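Local coordinates for protein CyaB (Pseudomonas aeruginosa, PDB 3R5G) that probably makes cyclic AMP from ATP, as an adenylyl cyclase whose class III catalytic domain is the part present here, at residues 8-17 with 60-69; 85-96 with 106-114. All coordinates share one frame; numbering follows the deposited sequence.

Both contacts lie in the core of the cyclase domain and share its central sheet. Contact 1 joins two strands of that sheet, 8-17 and 60-69, edge to edge; contact 2 lays helix 85-96 over the neighbouring strand of 106-114. Strand 6-18 pairs with strand 61-66 on one flank and strand 109-116 on the other, and the two contacts meet where Phe14 O lies 2.9 Å from Gly113 N and where Asp16 forms a salt bridge with Arg111. Contact 1 rests on a backbone ladder with aromatic and sulfur side chains and a Lys8-Asp68 salt bridge at one end; contact 2, with no backbone-to-backbone bonds, rests on aliphatic and methionine packing and the Arg96-Glu109 salt bridge.

Contact 1. Residues 8-17 with 60-69; sequences KKLTVFFSDI and DCVMVFFGDP
Phe14 and Met63 lie side by side in an antiparallel pair of strands, 8-17 with 61-66, inside the central sheet of the class III nucleotidyl cyclase fold. Thr11, Phe13 and Ser15 form hydrogen-bonded pairs with Phe66, Val64 and Val62, each giving two backbone bonds, while Val12-Phe65 and Phe14-Met63 are the non-hydrogen-bonded pairs between them. The Phe14 ring leans across to the partner strand because CG sits anti to the carbonyl carbon (chi1 -74°). There Met63, extended along its whole length, brings CG within 3.5 Å of Phe14 CE2 in an off-centre CH-pi contact, and its SD approaches the same ring obliquely. Cys61 SG comes to the ring edge, near its plane, 4.1 Å from Phe14 CD2, so two sulfur atoms contact one phenyl group.

On the face carrying Phe13, Val64 CG2 packs 4.1 Å from Phe13 CD2, the two side chains pointing the same way; helix 74-100 covers this side through Met84 and Met88. The Phe66 ring turns its edge to Thr11 O. Leu10 and Phe65 run alongside each other on the Phe14 face, where Ile134 of strand 129-135 adds its side chain.

Both ends of the ladder are polar. Lys8 bends at its third and fourth torsions to cross Asp68 at about a right angle, and its NZ forms a salt bridge with Asp68 OD1 at 3.0 Å, on the anti lone pair; OD2 of the same carboxylate is hydrogen-bonded to Tyr132 OH. A water bridges Lys9 O and Gly67 O. Beyond Ser15, the Asp60 side chain takes over from the backbone: its OD2 accepts the Ile17 N-H at 3.0 Å through the anti lone pair, with an N-H...O angle of 160°.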
loop_
_atom_site.group_PDB
_atom_site.type_symbol
_atom_site.label_atom_id
_atom_site.label_comp_id
_atom_site.label_asym_id
_atom_site.label_seq_id
_atom_site.Cartn_x
_atom_site.Cartn_y
_atom_site.Cartn_z
ATOM N N LYS A 8 19.194 7.922 -3.001
ATOM C CA LYS A 8 20.175 6.830 -3.048
ATOM C C LYS A 8 19.679 5.758 -4.039
ATOM O O LYS A 8 18.453 5.621 -4.159
ATOM C CB LYS A 8 20.301 6.197 -1.674
ATOM C CG LYS A 8 21.017 7.126 -0.687
ATOM C CD LYS A 8 20.832 6.532 0.728
ATOM C CE LYS A 8 21.807 5.407 0.955
ATOM N NZ LYS A 8 22.422 5.665 2.320
ATOM N N LYS A 9 20.617 5.035 -4.653
ATOM C CA LYS A 9 20.231 3.909 -5.609
ATOM C C LYS A 9 19.885 2.733 -4.686
ATOM O O LYS A 9 20.722 2.277 -3.902
ATOM C CB LYS A 9 21.400 3.568 -6.475
ATOM C CG LYS A 9 20.908 2.460 -7.516
ATOM C CD LYS A 9 21.948 2.307 -8.560
ATOM C CE LYS A 9 21.798 3.285 -9.687
ATOM N NZ LYS A 9 22.772 2.824 -10.754
ATOM N N LEU A 10 18.652 2.253 -4.767
ATOM C CA LEU A 10 18.166 1.131 -4.001
ATOM C C LEU A 10 17.605 0.076 -4.946
ATOM O O LEU A 10 17.182 0.399 -6.027
ATOM C CB LEU A 10 17.067 1.552 -3.073
ATOM C CG LEU A 10 17.301 2.749 -2.150
ATOM C CD1 LEU A 10 16.061 2.960 -1.305
ATOM C CD2 LEU A 10 18.430 2.450 -1.253
ATOM N N THR A 11 17.596 -1.178 -4.467
ATOM C CA THR A 11 16.699 -2.212 -5.065
ATOM C C THR A 11 15.551 -2.343 -4.095
ATOM O O THR A 11 15.719 -2.583 -2.876
ATOM C CB THR A 11 17.468 -3.489 -5.375
ATOM O OG1 THR A 11 18.433 -3.243 -6.389
ATOM C CG2 THR A 11 16.462 -4.581 -5.963
ATOM N N VAL A 12 14.356 -2.264 -4.641
ATOM C CA VAL A 12 13.106 -2.254 -3.883
ATOM C C VAL A 12 12.231 -3.447 -4.233
ATOM O O VAL A 12 12.112 -3.767 -5.435
ATOM C CB VAL A 12 12.243 -0.949 -4.143
ATOM C CG1 VAL A 12 10.954 -0.969 -3.390
ATOM C CG2 VAL A 12 13.123 0.308 -3.886
ATOM N N PHE A 13 11.734 -4.172 -3.229
ATOM C CA PHE A 13 11.032 -5.442 -3.386
ATOM C C PHE A 13 9.657 -5.283 -2.756
ATOM O O PHE A 13 9.519 -4.764 -1.617
ATOM C CB PHE A 13 11.861 -6.482 -2.563
ATOM C CG PHE A 13 11.139 -7.743 -2.347
ATOM C CD1 PHE A 13 11.426 -8.846 -3.197
ATOM C CD2 PHE A 13 10.165 -7.895 -1.324
ATOM C CE1 PHE A 13 10.788 -10.069 -2.976
ATOM C CE2 PHE A 13 9.485 -9.177 -1.125
ATOM C CZ PHE A 13 9.796 -10.259 -1.955
ATOM N N PHE A 14 8.623 -5.715 -3.507
ATOM C CA PHE A 14 7.321 -5.881 -2.972
ATOM C C PHE A 14 6.804 -7.254 -3.203
ATOM O O PHE A 14 7.044 -7.818 -4.286
ATOM C CB PHE A 14 6.269 -4.917 -3.646
ATOM C CG PHE A 14 6.381 -3.465 -3.217
ATOM C CD1 PHE A 14 7.270 -2.642 -3.795
ATOM C CD2 PHE A 14 5.598 -2.980 -2.144
ATOM C CE1 PHE A 14 7.326 -1.281 -3.458
ATOM C CE2 PHE A 14 5.757 -1.652 -1.710
ATOM C CZ PHE A 14 6.568 -0.785 -2.433
ATOM N N SER A 15 6.041 -7.775 -2.280
ATOM C CA SER A 15 5.365 -9.063 -2.532
ATOM C C SER A 15 3.997 -9.096 -1.933
ATOM O O SER A 15 3.689 -8.329 -1.033
ATOM C CB SER A 15 6.158 -10.213 -1.969
ATOM O OG SER A 15 6.226 -10.144 -0.504
ATOM N N ASP A 16 3.146 -9.996 -2.430
ATOM C CA ASP A 16 1.927 -10.285 -1.705
ATOM C C ASP A 16 1.543 -11.738 -1.942
ATOM O O ASP A 16 2.204 -12.447 -2.757
ATOM C CB ASP A 16 0.767 -9.342 -2.107
ATOM C CG ASP A 16 0.270 -9.551 -3.515
ATOM O OD1 ASP A 16 -0.095 -10.647 -3.912
ATOM O OD2 ASP A 16 0.277 -8.554 -4.264
ATOM N N ILE A 17 0.519 -12.208 -1.224
ATOM C CA ILE A 17 0.047 -13.592 -1.426
ATOM C C ILE A 17 -1.227 -13.635 -2.250
ATOM O O ILE A 17 -2.275 -13.138 -1.828
ATOM C CB ILE A 17 -0.224 -14.286 -0.084
ATOM C CG1 ILE A 17 0.999 -14.218 0.770
ATOM C CG2 ILE A 17 -0.650 -15.674 -0.313
ATOM C CD1 ILE A 17 0.641 -14.555 2.286
ATOM N N ASP A 60 -0.846 -8.670 4.027
ATOM C CA ASP A 60 0.097 -9.705 3.561
ATOM C C ASP A 60 1.136 -9.124 2.626
ATOM O O ASP A 60 2.045 -9.862 2.245
ATOM C CB ASP A 60 -0.653 -10.793 2.777
ATOM C CG ASP A 60 -1.493 -10.208 1.616
ATOM O OD1 ASP A 60 -2.240 -9.249 1.814
ATOM O OD2 ASP A 60 -1.388 -10.649 0.450
ATOM N N CYS A 61 1.005 -7.838 2.290
ATOM C CA CYS A 61 2.030 -7.214 1.467
ATOM C C CYS A 61 3.330 -6.889 2.214
ATOM O O CYS A 61 3.257 -6.333 3.320
ATOM C CB CYS A 61 1.478 -5.925 0.914
ATOM S SG CYS A 61 2.672 -5.064 -0.227
ATOM N N VAL A 62 4.483 -7.317 1.705
ATOM C CA VAL A 62 5.769 -7.080 2.325
ATOM C C VAL A 62 6.617 -6.156 1.454
ATOM O O VAL A 62 6.690 -6.313 0.239
ATOM C CB VAL A 62 6.527 -8.380 2.401
ATOM C CG1 VAL A 62 7.977 -8.269 2.784
ATOM C CG2 VAL A 62 5.839 -9.389 3.353
ATOM N N MET A 63 7.259 -5.122 1.991
ATOM C CA MET A 63 8.104 -4.193 1.292
ATOM C C MET A 63 9.487 -4.260 1.939
ATOM O O MET A 63 9.569 -4.145 3.185
ATOM C CB MET A 63 7.495 -2.826 1.507
ATOM C CG MET A 63 8.194 -1.781 0.845
ATOM S SD MET A 63 7.457 -0.122 1.288
ATOM C CE MET A 63 8.751 0.857 0.575
ATOM N N VAL A 64 10.522 -4.501 1.166
ATOM C CA VAL A 64 11.915 -4.621 1.631
ATOM C C VAL A 64 12.759 -3.811 0.704
ATOM O O VAL A 64 12.453 -3.764 -0.521
ATOM C CB VAL A 64 12.373 -6.079 1.646
ATOM C CG1 VAL A 64 13.865 -6.215 2.108
ATOM C CG2 VAL A 64 11.361 -6.959 2.452
ATOM N N PHE A 65 13.778 -3.104 1.197
ATOM C CA PHE A 65 14.687 -2.481 0.283
ATOM C C PHE A 65 16.135 -2.760 0.589
ATOM O O PHE A 65 16.463 -3.095 1.765
ATOM C CB PHE A 65 14.384 -0.992 0.108
ATOM C CG PHE A 65 14.451 -0.205 1.413
ATOM C CD1 PHE A 65 15.645 0.375 1.828
ATOM C CD2 PHE A 65 13.312 0.016 2.104
ATOM C CE1 PHE A 65 15.641 1.230 3.025
ATOM C CE2 PHE A 65 13.270 0.846 3.299
ATOM C CZ PHE A 65 14.473 1.408 3.758
ATOM N N PHE A 66 16.966 -2.624 -0.411
ATOM C CA PHE A 66 18.414 -2.866 -0.274
ATOM C C PHE A 66 19.176 -1.665 -0.787
ATOM O O PHE A 66 18.832 -1.064 -1.804
ATOM C CB PHE A 66 18.819 -4.096 -1.105
ATOM C CG PHE A 66 18.297 -5.373 -0.576
ATOM C CD1 PHE A 66 19.147 -6.307 0.073
ATOM C CD2 PHE A 66 16.934 -5.724 -0.757
ATOM C CE1 PHE A 66 18.536 -7.551 0.525
ATOM C CE2 PHE A 66 16.371 -6.905 -0.281
ATOM C CZ PHE A 66 17.144 -7.804 0.340
ATOM N N GLY A 67 20.206 -1.280 -0.081
ATOM C CA GLY A 67 21.083 -0.161 -0.467
ATOM C C GLY A 67 21.072 0.919 0.639
ATOM O O GLY A 67 21.823 1.896 0.494
ATOM N N ASP A 68 20.228 0.778 1.623
ATOM C CA ASP A 68 20.192 1.740 2.732
ATOM C C ASP A 68 19.598 0.940 3.887
ATOM O O ASP A 68 18.666 0.176 3.671
ATOM C CB ASP A 68 19.326 2.980 2.394
ATOM C CG ASP A 68 19.153 3.863 3.629
ATOM O OD1 ASP A 68 19.923 4.808 3.697
ATOM O OD2 ASP A 68 18.270 3.647 4.456
ATOM N N PRO A 69 20.056 1.178 5.180
ATOM C CA PRO A 69 21.090 2.134 5.545
ATOM C C PRO A 69 22.498 1.798 5.143
ATOM O O PRO A 69 23.366 2.708 5.094
ATOM C CB PRO A 69 20.996 2.090 7.124
ATOM C CG PRO A 69 19.590 1.802 7.472
ATOM C CD PRO A 69 19.264 0.755 6.302
HETATM O O HOH W 1 22.537 2.864 -2.026
HETATM O O HOH W 2 3.877 -11.048 0.730
HETATM O O HOH W 3 -2.787 -10.345 -1.497
#

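Contact 2. Residues 85-96 with 106-114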
loop_
_atom_site.group_PDB
_atom_site.type_symbol
_atom_site.label_atom_id
_atom_site.label_comp_id
_atom_site.label_asym_id
_atom_site.label_seq_id
_atom_site.Cartn_x
_atom_site.Cartn_y
_atom_site.Cartn_z
ATOM N N GLY A 85 14.115 -13.009 -2.925
ATOM C CA GLY A 85 12.814 -13.411 -3.495
ATOM C C GLY A 85 12.774 -14.865 -3.934
ATOM O O GLY A 85 11.758 -15.524 -3.669
ATOM N N ILE A 86 13.868 -15.356 -4.539
ATOM C CA ILE A 86 13.963 -16.764 -4.921
ATOM C C ILE A 86 13.757 -17.662 -3.686
ATOM O O ILE A 86 13.000 -18.651 -3.693
ATOM C CB ILE A 86 15.224 -17.076 -5.625
ATOM C CG1 ILE A 86 15.201 -16.447 -7.055
ATOM C CG2 ILE A 86 15.515 -18.614 -5.657
ATOM C CD1 ILE A 86 16.596 -16.365 -7.706
ATOM N N ALA A 87 14.468 -17.248 -2.604
ATOM C CA ALA A 87 14.363 -17.982 -1.400
ATOM C C ALA A 87 13.003 -17.970 -0.767
ATOM O O ALA A 87 12.546 -18.981 -0.172
ATOM C CB ALA A 87 15.445 -17.422 -0.411
ATOM N N MET A 88 12.281 -16.838 -0.785
ATOM C CA MET A 88 10.945 -16.747 -0.269
ATOM C C MET A 88 10.013 -17.623 -1.074
ATOM O O MET A 88 9.136 -18.253 -0.476
ATOM C CB MET A 88 10.469 -15.289 -0.300
ATOM C CG MET A 88 11.225 -14.390 0.699
ATOM S SD MET A 88 10.715 -12.681 0.455
ATOM C CE MET A 88 11.273 -11.978 2.019
ATOM N N ARG A 89 10.166 -17.617 -2.395
ATOM C CA ARG A 89 9.269 -18.456 -3.230
ATOM C C ARG A 89 9.516 -19.930 -2.892
ATOM O O ARG A 89 8.497 -20.718 -2.850
ATOM C CB ARG A 89 9.573 -18.116 -4.684
ATOM C CG ARG A 89 8.746 -18.954 -5.644
ATOM C CD ARG A 89 8.720 -18.417 -7.064
ATOM N NE ARG A 89 10.075 -18.493 -7.603
ATOM C CZ ARG A 89 10.427 -17.949 -8.803
ATOM N NH1 ARG A 89 9.445 -17.332 -9.520
ATOM N NH2 ARG A 89 11.648 -18.030 -9.283
ATOM N N LYS A 90 10.785 -20.331 -2.643
ATOM C CA LYS A 90 11.027 -21.729 -2.244
ATOM C C LYS A 90 10.420 -21.989 -0.895
ATOM O O LYS A 90 9.838 -23.063 -0.674
ATOM C CB LYS A 90 12.507 -22.057 -2.201
ATOM C CG LYS A 90 13.229 -22.099 -3.491
ATOM C CD LYS A 90 14.689 -22.319 -3.308
ATOM C CE LYS A 90 15.392 -22.283 -4.672
ATOM N NZ LYS A 90 16.849 -22.286 -4.586
ATOM N N HIS A 91 10.495 -21.056 0.031
ATOM C CA HIS A 91 9.993 -21.340 1.370
ATOM C C HIS A 91 8.481 -21.387 1.379
ATOM O O HIS A 91 7.835 -22.068 2.187
ATOM C CB HIS A 91 10.504 -20.280 2.335
ATOM C CG HIS A 91 10.335 -20.681 3.750
ATOM N ND1 HIS A 91 11.014 -21.747 4.294
ATOM C CD2 HIS A 91 9.634 -20.095 4.747
ATOM C CE1 HIS A 91 10.677 -21.842 5.574
ATOM N NE2 HIS A 91 9.856 -20.841 5.877
ATOM N N MET A 92 7.847 -20.721 0.440
ATOM C CA MET A 92 6.411 -20.827 0.340
ATOM C C MET A 92 5.941 -22.213 0.082
ATOM O O MET A 92 4.837 -22.522 0.522
ATOM C CB MET A 92 5.887 -19.873 -0.750
ATOM C CG MET A 92 5.579 -18.540 -0.237
ATOM S SD MET A 92 4.065 -18.548 0.781
ATOM C CE MET A 92 2.630 -18.282 -0.225
ATOM N N LYS A 93 6.774 -23.025 -0.563
ATOM C CA LYS A 93 6.348 -24.455 -0.767
ATOM C C LYS A 93 6.276 -25.154 0.574
ATOM O O LYS A 93 5.369 -25.978 0.830
ATOM C CB LYS A 93 7.346 -25.224 -1.628
ATOM C CG LYS A 93 7.491 -24.585 -2.988
ATOM C CD LYS A 93 8.463 -25.426 -3.820
ATOM C CE LYS A 93 8.533 -24.940 -5.269
ATOM N NZ LYS A 93 8.342 -23.436 -5.346
ATOM N N VAL A 94 7.242 -24.868 1.431
ATOM C CA VAL A 94 7.241 -25.435 2.779
ATOM C C VAL A 94 6.011 -24.933 3.551
ATOM O O VAL A 94 5.305 -25.715 4.207
ATOM C CB VAL A 94 8.474 -25.034 3.473
ATOM C CG1 VAL A 94 8.567 -25.683 4.850
ATOM C CG2 VAL A 94 9.741 -25.479 2.641
ATOM N N LEU A 95 5.758 -23.607 3.529
ATOM C CA LEU A 95 4.652 -23.117 4.275
ATOM C C LEU A 95 3.349 -23.698 3.790
ATOM O O LEU A 95 2.456 -23.951 4.632
ATOM C CB LEU A 95 4.643 -21.567 4.262
ATOM C CG LEU A 95 5.851 -20.921 4.946
ATOM C CD1 LEU A 95 5.739 -19.365 4.688
ATOM C CD2 LEU A 95 6.010 -21.232 6.466
ATOM N N ARG A 96 3.178 -23.823 2.476
ATOM C CA ARG A 96 1.937 -24.408 1.929
ATOM C C ARG A 96 1.751 -25.838 2.457
ATOM O O ARG A 96 0.631 -26.239 2.707
ATOM C CB ARG A 96 1.866 -24.430 0.411
ATOM C CG ARG A 96 1.527 -23.074 -0.199
ATOM C CD ARG A 96 1.064 -23.271 -1.640
ATOM N NE ARG A 96 2.240 -23.650 -2.412
ATOM C CZ ARG A 96 3.112 -22.778 -2.926
ATOM N NH1 ARG A 96 4.194 -23.211 -3.554
ATOM N NH2 ARG A 96 2.868 -21.483 -2.819
ATOM N N LYS A 106 -6.960 -24.203 -0.035
ATOM C CA LYS A 106 -7.172 -23.220 -1.095
ATOM C C LYS A 106 -5.794 -22.723 -1.550
ATOM O O LYS A 106 -4.864 -22.621 -0.757
ATOM C CB LYS A 106 -8.022 -22.056 -0.594
ATOM C CG LYS A 106 -8.796 -21.331 -1.701
ATOM C CD LYS A 106 -9.017 -19.823 -1.393
ATOM C CE LYS A 106 -7.790 -18.928 -1.802
ATOM N NZ LYS A 106 -7.327 -19.169 -3.235
ATOM N N PRO A 107 -5.658 -22.475 -2.846
ATOM C CA PRO A 107 -4.285 -22.190 -3.240
ATOM C C PRO A 107 -3.824 -20.761 -2.805
ATOM O O PRO A 107 -4.614 -19.796 -2.868
ATOM C CB PRO A 107 -4.316 -22.331 -4.767
ATOM C CG PRO A 107 -5.617 -22.903 -5.120
ATOM C CD PRO A 107 -6.562 -22.568 -4.014
ATOM N N LEU A 108 -2.568 -20.697 -2.388
ATOM C CA LEU A 108 -1.966 -19.437 -1.896
ATOM C C LEU A 108 -0.592 -19.391 -2.522
ATOM O O LEU A 108 0.180 -20.351 -2.390
ATOM C CB LEU A 108 -1.783 -19.501 -0.385
ATOM C CG LEU A 108 -3.072 -19.463 0.460
ATOM C CD1 LEU A 108 -2.834 -19.788 1.952
ATOM C CD2 LEU A 108 -3.781 -18.096 0.285
ATOM N N GLU A 109 -0.275 -18.301 -3.216
ATOM C CA GLU A 109 1.033 -18.247 -3.890
ATOM C C GLU A 109 1.579 -16.852 -3.846
ATOM O O GLU A 109 0.839 -15.918 -4.019
ATOM C CB GLU A 109 0.957 -18.639 -5.340
ATOM C CG GLU A 109 2.420 -18.726 -5.923
ATOM C CD GLU A 109 3.289 -19.762 -5.311
ATOM O OE1 GLU A 109 3.211 -20.892 -5.879
ATOM O OE2 GLU A 109 4.020 -19.491 -4.288
ATOM N N ILE A 110 2.882 -16.768 -3.651
ATOM C CA ILE A 110 3.519 -15.465 -3.559
ATOM C C ILE A 110 3.750 -14.924 -4.940
ATOM O O ILE A 110 4.010 -15.673 -5.886
ATOM C CB ILE A 110 4.867 -15.586 -2.727
ATOM C CG1 ILE A 110 5.415 -14.183 -2.430
ATOM C CG2 ILE A 110 5.881 -16.630 -3.434
ATOM C CD1 ILE A 110 6.636 -14.392 -1.526
ATOM N N ARG A 111 3.614 -13.614 -5.056
ATOM C CA ARG A 111 4.119 -12.905 -6.230
ATOM C C ARG A 111 4.938 -11.720 -5.810
ATOM O O ARG A 111 4.719 -11.152 -4.728
ATOM C CB ARG A 111 2.983 -12.503 -7.143
ATOM C CG ARG A 111 2.157 -11.454 -6.561
ATOM C CD ARG A 111 1.013 -11.158 -7.510
ATOM N NE ARG A 111 0.210 -10.121 -6.854
ATOM C CZ ARG A 111 -0.572 -9.276 -7.507
ATOM N NH1 ARG A 111 -1.204 -8.319 -6.827
ATOM N NH2 ARG A 111 -0.695 -9.372 -8.825
ATOM N N MET A 112 5.858 -11.337 -6.689
ATOM C CA MET A 112 6.870 -10.339 -6.351
ATOM C C MET A 112 7.209 -9.417 -7.480
ATOM O O MET A 112 7.239 -9.889 -8.640
ATOM C CB MET A 112 8.188 -11.076 -5.942
ATOM C CG MET A 112 7.888 -12.033 -4.794
ATOM S SD MET A 112 9.405 -12.984 -4.387
ATOM C CE MET A 112 8.717 -14.513 -4.545
ATOM N N GLY A 113 7.556 -8.171 -7.142
ATOM C CA GLY A 113 8.008 -7.193 -8.102
ATOM C C GLY A 113 9.288 -6.553 -7.573
ATOM O O GLY A 113 9.279 -6.260 -6.352
ATOM N N ILE A 114 10.287 -6.297 -8.397
ATOM C CA ILE A 114 11.581 -5.765 -7.910
ATOM C C ILE A 114 12.013 -4.754 -8.917
ATOM O O ILE A 114 12.011 -5.058 -10.138
ATOM C CB ILE A 114 12.593 -6.906 -7.717
ATOM C CG1 ILE A 114 12.004 -7.923 -6.767
ATOM C CG2 ILE A 114 13.906 -6.314 -7.223
ATOM C CD1 ILE A 114 12.940 -9.193 -6.606
HETATM O O HOH W 4 6.159 -21.117 -4.093
#
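Helix 85-96 runs antiparallel to strand 109-114, with 169° between their directions and a closest axis approach of 8.6 Å. Gly85, Met88, Arg89, Met92 and Arg96, one or two to each turn, form the helix surface that meets the strand. Ile110 lies at the middle of the apolar part: its CG2 branch packs 3.7 Å from Met92 CG and also touches Arg89 at CA, while CD1, at the end of the other branch, reaches Met88 CB. Met92 is folded at chi2 and chi3, which carries its CE toward the backbone at Leu108 O and Ile110 N. Farther along the strand, Met112 lies against the helix at Gly85, its CE 3.3 Å from Gly85 O and 3.7 Å from Arg89 CB. The Arg89 guanidinium forms a salt bridge with Asp192.

Polar contacts close the other end. Arg96, bent at chi3 (-71°), turns its guanidinium across the Glu109 carboxylate with the two planes 81° apart. Its NH2 donates to two acceptors, Glu109 OE2 at 2.7 Å in a salt bridge and Leu108 O at 2.9 Å. The carboxylate oxygen is met from above its plane, whereas Leu108 O receives its bond in the carbonyl plane. Glu109 OE2 also accepts the Ile110 N-H at 3.0 Å on its anti lone pair, so the strand's own backbone helps fix the carboxylate. A water donates to Arg89 O and Glu109 OE2 and accepts from Arg96 NH1, while Met92 O lies 3.9 Å above the centre of the guanidinium. This is helix-on-sheet packing of the class III cyclase catalytic domain, in which helix 74-100 lies on the sheet that includes strands 6-18 and 109-116, next to helix 29-50.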